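Long-range contacts in hydrogen peroxide-inducible genes activator (PDB 6G1D), which senses hydrogen peroxide and, as a LysR-type transcription factor, probably switches the expression of peroxide-inducible genes: residues A13-F18 against V46-G51; P162-I167 against G283-S288; S256-E261 against A312-T317. The protein carries 1 engineered substitution. All coordinates share one frame; numbering follows the deposited sequence. Where two conformers were deposited one is given.

Interaction 1 (A13-F18 against V46-G51); sequences AQLRTF and VALETG
The ring of Phe18 and the carboxamide of Gln14 are the flat groups of helix 12-24 at this contact, met by Leu48 and Ala47. Leu48 reaches the Phe18 ring obliquely through CD2, and the nearer touch is on the stem of that side chain, with Leu48 CD2 3.7 Å from Phe18 CB. Leu56, in the loop after helix 38-52, and Ala77 of helix 68-95 also pack on Phe18. The carboxamide has its amino end at Ala47, Gln14 NE2 standing 3.6 Å from Ala47 CB, a plain van der Waals contact. Its oxygen, OE1, is hydrogen-bonded to Tyr8 OH, which helps fix which way round the amide sits.

Leu48 does most of the work from helix 38-52. With CG anti to its backbone N (chi1 -177°), the branch is carried towards helix 12-24. There CD2 settles over the first helix's backbone, 3.7 Å from Gln14 O, while the CB atoms of Gln14 and Leu48 lie 4.2 Å apart. The other methyl, Leu48 CD1, meets Leu15 CD2 more loosely, at 4.4 Å. Leu15 itself continues into Thr80 and Leu81 of helix 68-95 and packs on Phe87 of the second subunit.

The two segment axes come no closer than 9.7 Å and run at 105° to each other, so one leucine bridges most of the gap. Such a crossing, with the first helix packed across the third, belongs to the winged helix-turn-helix domain of LysR regulators, where helix 38-52 is probably the DNA-recognition helix.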
loop_
_atom_site.group_PDB
_atom_site.type_symbol
_atom_site.label_atom_id
_atom_site.label_comp_id
_atom_site.label_asym_id
_atom_site.label_seq_id
_atom_site.Cartn_x
_atom_site.Cartn_y
_atom_site.Cartn_z
ATOM N N ALA B 13 36.671 11.662 12.170
ATOM C CA ALA B 13 36.846 10.949 13.451
ATOM C C ALA B 13 36.049 11.611 14.557
ATOM O O ALA B 13 35.443 10.951 15.381
ATOM C CB ALA B 13 38.323 10.826 13.844
ATOM N N GLN B 14 36.036 12.935 14.583
ATOM C CA GLN B 14 35.264 13.637 15.594
ATOM C C GLN B 14 33.788 13.437 15.411
ATOM O O GLN B 14 33.059 13.259 16.378
ATOM C CB GLN B 14 35.614 15.138 15.568
ATOM C CG GLN B 14 36.993 15.420 16.187
ATOM C CD GLN B 14 37.572 16.761 15.787
ATOM O OE1 GLN B 14 37.015 17.513 14.966
ATOM N NE2 GLN B 14 38.687 17.085 16.419
ATOM N N LEU B 15 33.329 13.469 14.163
ATOM C CA LEU B 15 31.928 13.227 13.870
ATOM C C LEU B 15 31.520 11.816 14.242
ATOM O O LEU B 15 30.413 11.635 14.775
ATOM C CB LEU B 15 31.607 13.537 12.411
ATOM C CG LEU B 15 31.721 15.038 12.019
ATOM C CD1 LEU B 15 31.370 15.189 10.542
ATOM C CD2 LEU B 15 30.823 15.899 12.860
ATOM N N ARG B 16 32.379 10.817 13.970
ATOM C CA ARG B 16 32.077 9.429 14.368
ATOM C C ARG B 16 31.908 9.349 15.877
ATOM O O ARG B 16 30.957 8.748 16.371
ATOM C CB ARG B 16 33.150 8.439 13.900
ATOM C CG ARG B 16 33.066 8.208 12.384
ATOM C CD ARG B 16 33.821 7.046 11.770
ATOM N NE ARG B 16 35.181 7.397 11.350
ATOM C CZ ARG B 16 35.587 7.796 10.132
ATOM N NH1 ARG B 16 34.763 7.909 9.069
ATOM N NH2 ARG B 16 36.893 8.045 9.959
ATOM N N THR B 17 32.795 9.989 16.626
ATOM C CA THR B 17 32.650 10.030 18.072
ATOM C C THR B 17 31.319 10.605 18.510
ATOM O O THR B 17 30.643 10.031 19.354
ATOM C CB THR B 17 33.818 10.795 18.748
ATOM O OG1 THR B 17 34.974 9.993 18.722
ATOM C CG2 THR B 17 33.517 11.131 20.201
ATOM N N PHE B 18 30.956 11.747 17.955
ATOM C CA PHE B 18 29.670 12.380 18.309
ATOM C C PHE B 18 28.479 11.458 18.016
ATOM O O PHE B 18 27.606 11.270 18.850
ATOM C CB PHE B 18 29.537 13.707 17.528
ATOM C CG PHE B 18 28.186 14.334 17.562
ATOM C CD1 PHE B 18 27.453 14.423 18.748
ATOM C CD2 PHE B 18 27.638 14.889 16.401
ATOM C CE1 PHE B 18 26.218 15.037 18.759
ATOM C CE2 PHE B 18 26.395 15.468 16.424
ATOM C CZ PHE B 18 25.701 15.536 17.604
ATOM N N VAL B 46 35.254 16.758 23.096
ATOM C CA VAL B 46 35.543 18.112 23.617
ATOM C C VAL B 46 36.219 18.973 22.538
ATOM O O VAL B 46 35.949 20.147 22.443
ATOM C CB VAL B 46 36.382 18.058 24.946
ATOM C CG1 VAL B 46 36.970 19.409 25.340
ATOM C CG2 VAL B 46 35.535 17.485 26.077
ATOM N N ALA B 47 37.065 18.386 21.710
ATOM C CA ALA B 47 37.664 19.101 20.568
ATOM C C ALA B 47 36.579 19.557 19.595
ATOM O O ALA B 47 36.617 20.688 19.105
ATOM C CB ALA B 47 38.698 18.235 19.850
ATOM N N LEU B 48 35.609 18.682 19.328
ATOM C CA LEU B 48 34.476 19.028 18.484
ATOM C C LEU B 48 33.642 20.161 19.109
ATOM O O LEU B 48 33.329 21.142 18.449
ATOM C CB LEU B 48 33.611 17.791 18.213
ATOM C CG LEU B 48 32.414 17.972 17.280
ATOM C CD1 LEU B 48 32.804 18.456 15.900
ATOM C CD2 LEU B 48 31.683 16.642 17.160
ATOM N N GLU B 49 33.303 19.949 20.368
ATOM C CA GLU B 49 32.465 20.989 21.052
ATOM C C GLU B 49 33.127 22.442 21.272
ATOM O O GLU B 49 32.627 23.570 20.950
ATOM C CB GLU B 49 32.056 20.476 22.423
ATOM C CG GLU B 49 31.109 19.291 22.355
ATOM C CD GLU B 49 30.708 18.774 23.730
ATOM O OE1 GLU B 49 29.486 18.612 23.916
ATOM O OE2 GLU B 49 31.588 18.556 24.625
ATOM N N THR B 50 34.431 22.346 21.511
ATOM C CA THR B 50 35.215 23.567 21.622
ATOM C C THR B 50 35.396 24.231 20.269
ATOM O O THR B 50 35.216 25.437 20.146
ATOM C CB THR B 50 36.605 23.276 22.195
ATOM O OG1 THR B 50 36.452 22.660 23.458
ATOM C CG2 THR B 50 37.465 24.567 22.341
ATOM N N GLY B 51 35.726 23.441 19.254
ATOM C CA GLY B 51 35.884 23.945 17.896
ATOM C C GLY B 51 34.625 24.611 17.370
ATOM O O GLY B 51 34.683 25.660 16.742
#

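Interaction 2 (P162-I167 against G283-S288); sequences PGMKEI and GLVYRS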
loop_
_atom_site.group_PDB
_atom_site.type_symbol
_atom_site.label_atom_id
_atom_site.label_comp_id
_atom_site.label_asym_id
_atom_site.label_seq_id
_atom_site.Cartn_x
_atom_site.Cartn_y
_atom_site.Cartn_z
ATOM N N PRO B 162 12.586 1.786 -23.433
ATOM C CA PRO B 162 13.386 2.507 -24.418
ATOM C C PRO B 162 14.807 2.935 -24.096
ATOM O O PRO B 162 15.634 2.961 -25.060
ATOM C CB PRO B 162 12.501 3.728 -24.759
ATOM C CG PRO B 162 11.706 3.937 -23.538
ATOM C CD PRO B 162 11.336 2.508 -23.149
ATOM N N GLY B 163 15.163 3.327 -22.878
ATOM C CA GLY B 163 16.563 3.772 -22.659
ATOM C C GLY B 163 17.592 2.670 -22.349
ATOM O O GLY B 163 18.549 2.956 -21.634
ATOM N N MET B 164 17.248 1.405 -22.555
ATOM C CA MET B 164 17.987 0.287 -21.965
ATOM C C MET B 164 18.744 -0.506 -23.013
ATOM O O MET B 164 18.336 -0.559 -24.156
ATOM C CB MET B 164 17.021 -0.644 -21.222
ATOM C CG MET B 164 16.211 0.020 -20.126
ATOM S SD MET B 164 17.162 0.857 -18.886
ATOM C CE MET B 164 15.843 1.376 -17.792
ATOM N N LYS B 165 19.874 -1.094 -22.617
ATOM C CA LYS B 165 20.525 -2.141 -23.412
ATOM C C LYS B 165 20.217 -3.493 -22.770
ATOM O O LYS B 165 20.035 -3.587 -21.571
ATOM C CB LYS B 165 22.039 -1.958 -23.493
ATOM C CG LYS B 165 22.492 -0.748 -24.310
ATOM C CD LYS B 165 23.910 -0.872 -24.833
ATOM C CE LYS B 165 24.689 0.457 -24.832
ATOM N NZ LYS B 165 26.139 0.190 -24.584
ATOM N N GLU B 166 20.218 -4.534 -23.588
ATOM C CA GLU B 166 19.899 -5.884 -23.175
ATOM C C GLU B 166 21.029 -6.821 -23.580
ATOM O O GLU B 166 21.448 -6.808 -24.744
ATOM C CB GLU B 166 18.624 -6.329 -23.888
ATOM C CG GLU B 166 17.423 -5.456 -23.581
ATOM C CD GLU B 166 16.153 -5.889 -24.251
ATOM O OE1 GLU B 166 16.204 -6.648 -25.239
ATOM O OE2 GLU B 166 15.100 -5.461 -23.762
ATOM N N ILE B 167 21.515 -7.622 -22.635
ATOM C CA ILE B 167 22.470 -8.681 -22.939
ATOM C C ILE B 167 21.708 -10.008 -22.806
ATOM O O ILE B 167 21.310 -10.345 -21.696
ATOM C CB ILE B 167 23.677 -8.699 -21.974
ATOM C CG1 ILE B 167 24.388 -7.350 -21.952
ATOM C CG2 ILE B 167 24.682 -9.746 -22.446
ATOM C CD1 ILE B 167 25.421 -7.221 -20.843
ATOM N N GLY B 283 17.703 -12.229 -19.675
ATOM C CA GLY B 283 18.686 -11.248 -20.120
ATOM C C GLY B 283 19.084 -10.302 -19.003
ATOM O O GLY B 283 18.405 -10.196 -17.954
ATOM N N LEU B 284 20.172 -9.587 -19.245
ATOM C CA LEU B 284 20.669 -8.600 -18.315
ATOM C C LEU B 284 20.371 -7.227 -18.921
ATOM O O LEU B 284 20.742 -6.962 -20.060
ATOM C CB LEU B 284 22.177 -8.811 -18.098
ATOM C CG LEU B 284 22.746 -8.070 -16.919
ATOM C CD1 LEU B 284 22.073 -8.476 -15.609
ATOM C CD2 LEU B 284 24.255 -8.320 -16.812
ATOM N N VAL B 285 19.667 -6.395 -18.183
ATOM C CA VAL B 285 19.211 -5.105 -18.693
ATOM C C VAL B 285 19.933 -4.007 -17.921
ATOM O O VAL B 285 20.045 -4.091 -16.688
ATOM C CB VAL B 285 17.665 -4.972 -18.554
ATOM C CG1 VAL B 285 17.176 -3.649 -19.125
ATOM C CG2 VAL B 285 16.973 -6.092 -19.281
ATOM N N TYR B 286 20.407 -2.985 -18.645
ATOM C CA TYR B 286 21.006 -1.800 -18.028
ATOM C C TYR B 286 20.810 -0.512 -18.843
ATOM O O TYR B 286 20.420 -0.561 -20.001
ATOM C CB TYR B 286 22.483 -2.047 -17.799
ATOM C CG TYR B 286 23.325 -2.189 -19.057
ATOM C CD1 TYR B 286 23.570 -3.427 -19.617
ATOM C CD2 TYR B 286 23.930 -1.090 -19.638
ATOM C CE1 TYR B 286 24.337 -3.568 -20.759
ATOM C CE2 TYR B 286 24.736 -1.214 -20.753
ATOM C CZ TYR B 286 24.936 -2.451 -21.313
ATOM O OH TYR B 286 25.716 -2.537 -22.441
ATOM N N ARG B 287 21.080 0.636 -18.225
ATOM C CA ARG B 287 20.888 1.952 -18.884
ATOM C C ARG B 287 21.872 2.109 -20.030
ATOM O O ARG B 287 23.067 1.919 -19.829
ATOM C CB ARG B 287 21.125 3.095 -17.920
ATOM C CG ARG B 287 20.111 3.202 -16.799
ATOM C CD ARG B 287 20.459 4.369 -15.865
ATOM N NE ARG B 287 21.708 4.189 -15.134
ATOM C CZ ARG B 287 21.894 3.367 -14.087
ATOM N NH1 ARG B 287 20.873 2.642 -13.584
ATOM N NH2 ARG B 287 23.100 3.286 -13.520
ATOM N N SER B 288 21.392 2.437 -21.231
ATOM C CA SER B 288 22.280 2.576 -22.391
ATOM C C SER B 288 23.274 3.746 -22.256
ATOM O O SER B 288 24.297 3.772 -22.930
ATOM C CB SER B 288 21.454 2.691 -23.688
ATOM O OG SER B 288 20.581 3.806 -23.622
#
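Lys165 and Tyr286 form the central hydrogen-bonded pair of this antiparallel ladder, each using both its backbone N-H and its C=O on the other. Lys165 N reaches Tyr286 O at 2.7 Å, and Tyr286 N returns the bond to Lys165 O at 3.0 Å. Two residues on, Ile167 and Leu284 repeat the exchange: Ile167 N to Leu284 O and Leu284 N to Ile167 O are both 2.8 Å. At the other end, Ser288 N gives an almost straight bond (177°) to Gly163 O; a second, weak bond from Ser288 OG to this oxygen is doubtful, since the serine has two conformers.

These strands, 164-179 and 267-287, are neighbours in the mixed beta-sheet of the effector domain, which shares its fold with the periplasmic binding proteins. Strand 267-287 is an inner one: on its other side Gly283 and Val285 bond through the backbone to Met155 and Ala153.

Tyr286 places CG in the crowded position between its backbone N and carbonyl carbon (chi1 66°), and one ring face takes Lys165 CB as a CH-pi contact, 3.9 Å from the ring centroid. Ile167 CG1 lies in plane at the ring edge. Lys165 NZ makes a weak bond of 3.5 Å to Tyr286 OH. Where Glu166 pairs with Val285, the acid's OE2 is bonded to Ser159 OG. Arg287 turns away from Met164, and its NH1 is taken up by two carbonyls, Leu145 O and Ile150 O. Met164 CB packs 3.7 Å from Val285 CG1, the two side chains crossing at about a right angle.

Interaction 3 (S256-E261 against A312-T317); sequences SAIPWE and ALAAST
Pro259 and Leu313 are the main meeting point where the short helix 258-261 docks against helix 293-316, late in that helix, in the effector domain related to the periplasmic binding proteins. The short helix follows strand 251-254, an outermost strand of the chain's mixed sheet.

Across the contact the interactions are apolar. Pro259 CG presses on the branch point of the leucine, 3.6 Å from Leu313 CG, and also lies 3.7 Å from Ala314 N, while Pro259 CD faces Ala314 CB. The leucine has CG anti to its backbone N (chi1 -169°), which sets that branch point against the proline ring. Leu313 CD2 lies against Pro259 CG and CB, 3.8 Å from the latter, and also stands 4.0 Å from Trp260 NE1. The leucine and tryptophan side chains cross at about a right angle. On the other flank Ile258 CB touches Ala314 CB at 4.2 Å, and Thr317 CG2 lies beside Pro259 CA and CB.

Aromatic packing continues beyond the two segments. The Trp260 ring meets that of Tyr113 with planes at about 30°, has Ser256 O in plane at its edge, and packs on Gln242 of the third subunit; a bound ethanediol lies close by.

Of the polar groups at the contact, the threonine hydroxyl is held by Ala314 O within its own segment and by Ile319 N just beyond it. Thr317 OG1 gives a 2.7 Å bond to Ala314 O in the plane of that carbonyl, takes one from Ile319 N, and has Ile258 CG2 at 3.9 Å.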
loop_
_atom_site.group_PDB
_atom_site.type_symbol
_atom_site.label_atom_id
_atom_site.label_comp_id
_atom_site.label_asym_id
_atom_site.label_seq_id
_atom_site.Cartn_x
_atom_site.Cartn_y
_atom_site.Cartn_z
ATOM N N SER B 256 15.152 -24.063 -13.480
ATOM C CA SER B 256 16.036 -23.713 -12.349
ATOM C C SER B 256 15.326 -23.818 -11.022
ATOM O O SER B 256 15.975 -24.010 -10.013
ATOM C CB SER B 256 16.661 -22.314 -12.497
ATOM O OG SER B 256 15.661 -21.303 -12.435
ATOM N N ALA B 257 13.996 -23.698 -11.001
ATOM C CA ALA B 257 13.238 -23.881 -9.768
ATOM C C ALA B 257 13.162 -25.342 -9.245
ATOM O O ALA B 257 12.828 -25.564 -8.069
ATOM C CB ALA B 257 11.829 -23.326 -9.900
ATOM N N ILE B 258 13.420 -26.311 -10.103
ATOM C CA ILE B 258 13.163 -27.729 -9.775
ATOM C C ILE B 258 13.698 -28.165 -8.420
ATOM O O ILE B 258 12.934 -28.658 -7.597
ATOM C CB ILE B 258 13.580 -28.640 -10.942
ATOM C CG1 ILE B 258 12.560 -28.505 -12.085
ATOM C CG2 ILE B 258 13.666 -30.109 -10.527
ATOM C CD1 ILE B 258 13.035 -29.050 -13.406
ATOM N N PRO B 259 14.999 -27.945 -8.142
ATOM C CA PRO B 259 15.495 -28.504 -6.879
ATOM C C PRO B 259 14.923 -27.835 -5.656
ATOM O O PRO B 259 14.991 -28.393 -4.579
ATOM C CB PRO B 259 17.012 -28.257 -6.929
ATOM C CG PRO B 259 17.321 -27.924 -8.334
ATOM C CD PRO B 259 16.074 -27.358 -8.961
ATOM N N TRP B 260 14.409 -26.621 -5.811
ATOM C CA TRP B 260 13.966 -25.806 -4.675
ATOM C C TRP B 260 12.482 -25.895 -4.399
ATOM O O TRP B 260 12.069 -25.633 -3.302
ATOM C CB TRP B 260 14.361 -24.337 -4.930
ATOM C CG TRP B 260 15.828 -24.202 -5.095
ATOM C CD1 TRP B 260 16.502 -24.127 -6.251
ATOM C CD2 TRP B 260 16.805 -24.242 -4.053
ATOM N NE1 TRP B 260 17.872 -24.058 -6.011
ATOM C CE2 TRP B 260 18.064 -24.078 -4.657
ATOM C CE3 TRP B 260 16.726 -24.325 -2.667
ATOM C CZ2 TRP B 260 19.251 -24.104 -3.930
ATOM C CZ3 TRP B 260 17.918 -24.312 -1.929
ATOM C CH2 TRP B 260 19.164 -24.220 -2.572
ATOM N N GLU B 261 11.708 -26.223 -5.431
ATOM C CA GLU B 261 10.253 -26.196 -5.365
ATOM C C GLU B 261 9.578 -27.538 -5.658
ATOM O O GLU B 261 8.496 -27.779 -5.132
ATOM C CB GLU B 261 9.708 -25.157 -6.378
ATOM C CG GLU B 261 10.262 -23.738 -6.293
ATOM C CD GLU B 261 9.948 -22.959 -5.001
ATOM O OE1 GLU B 261 9.204 -23.484 -4.147
ATOM O OE2 GLU B 261 10.457 -21.790 -4.838
ATOM N N ALA B 312 22.391 -28.026 -13.886
ATOM C CA ALA B 312 22.991 -29.264 -13.440
ATOM C C ALA B 312 22.384 -29.701 -12.114
ATOM O O ALA B 312 22.155 -30.877 -11.928
ATOM C CB ALA B 312 24.498 -29.130 -13.324
ATOM N N LEU B 313 22.090 -28.746 -11.198
ATOM C CA LEU B 313 21.427 -29.088 -9.953
ATOM C C LEU B 313 20.036 -29.702 -10.239
ATOM O O LEU B 313 19.661 -30.701 -9.631
ATOM C CB LEU B 313 21.296 -27.911 -9.021
ATOM C CG LEU B 313 20.843 -28.194 -7.577
ATOM C CD1 LEU B 313 21.922 -28.992 -6.832
ATOM C CD2 LEU B 313 20.572 -26.896 -6.815
ATOM N N ALA B 314 19.311 -29.127 -11.187
ATOM C CA ALA B 314 18.033 -29.695 -11.615
ATOM C C ALA B 314 18.171 -31.124 -12.162
ATOM O O ALA B 314 17.397 -31.998 -11.769
ATOM C CB ALA B 314 17.357 -28.807 -12.660
ATOM N N ALA B 315 19.153 -31.358 -13.027
ATOM C CA ALA B 315 19.408 -32.696 -13.546
ATOM C C ALA B 315 19.808 -33.675 -12.451
ATOM O O ALA B 315 19.464 -34.840 -12.541
ATOM C CB ALA B 315 20.476 -32.640 -14.635
ATOM N N SER B 316 20.504 -33.210 -11.408
ATOM C CA SER B 316 20.926 -34.066 -10.301
ATOM C C SER B 316 19.766 -34.630 -9.478
ATOM O O SER B 316 19.947 -35.584 -8.746
ATOM C CB SER B 316 21.904 -33.317 -9.380
ATOM O OG SER B 316 21.206 -32.494 -8.439
ATOM N N THR B 317 18.580 -34.037 -9.568
ATOM C CA THR B 317 17.440 -34.529 -8.797
ATOM C C THR B 317 16.879 -35.817 -9.372
ATOM O O THR B 317 16.123 -36.489 -8.706
ATOM C CB THR B 317 16.269 -33.534 -8.757
ATOM O OG1 THR B 317 15.795 -33.318 -10.082
ATOM C CG2 THR B 317 16.702 -32.221 -8.146
#

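From the N terminus, interaction 1 closes first: 27 intervening residues, mostly helical, bring helix 38-52 back onto helix 12-24 within the helix-turn-helix domain. Helix 68-95 then leads to the effector domain, so interaction 1 lies in series with the others, its centre about 46 Å from that of interaction 2 and about 56 Å from that of interaction 3. There the chain opens 162-167, passes through 256-261, returns to 283-288 to close interaction 2, and closes interaction 3 at 312-317. The last two therefore cross. Strand 267-287 pairs with strand 164-179 inside the sheet, and helix 293-316, next in the chain, meets helix 258-261, which follows edge strand 251-254.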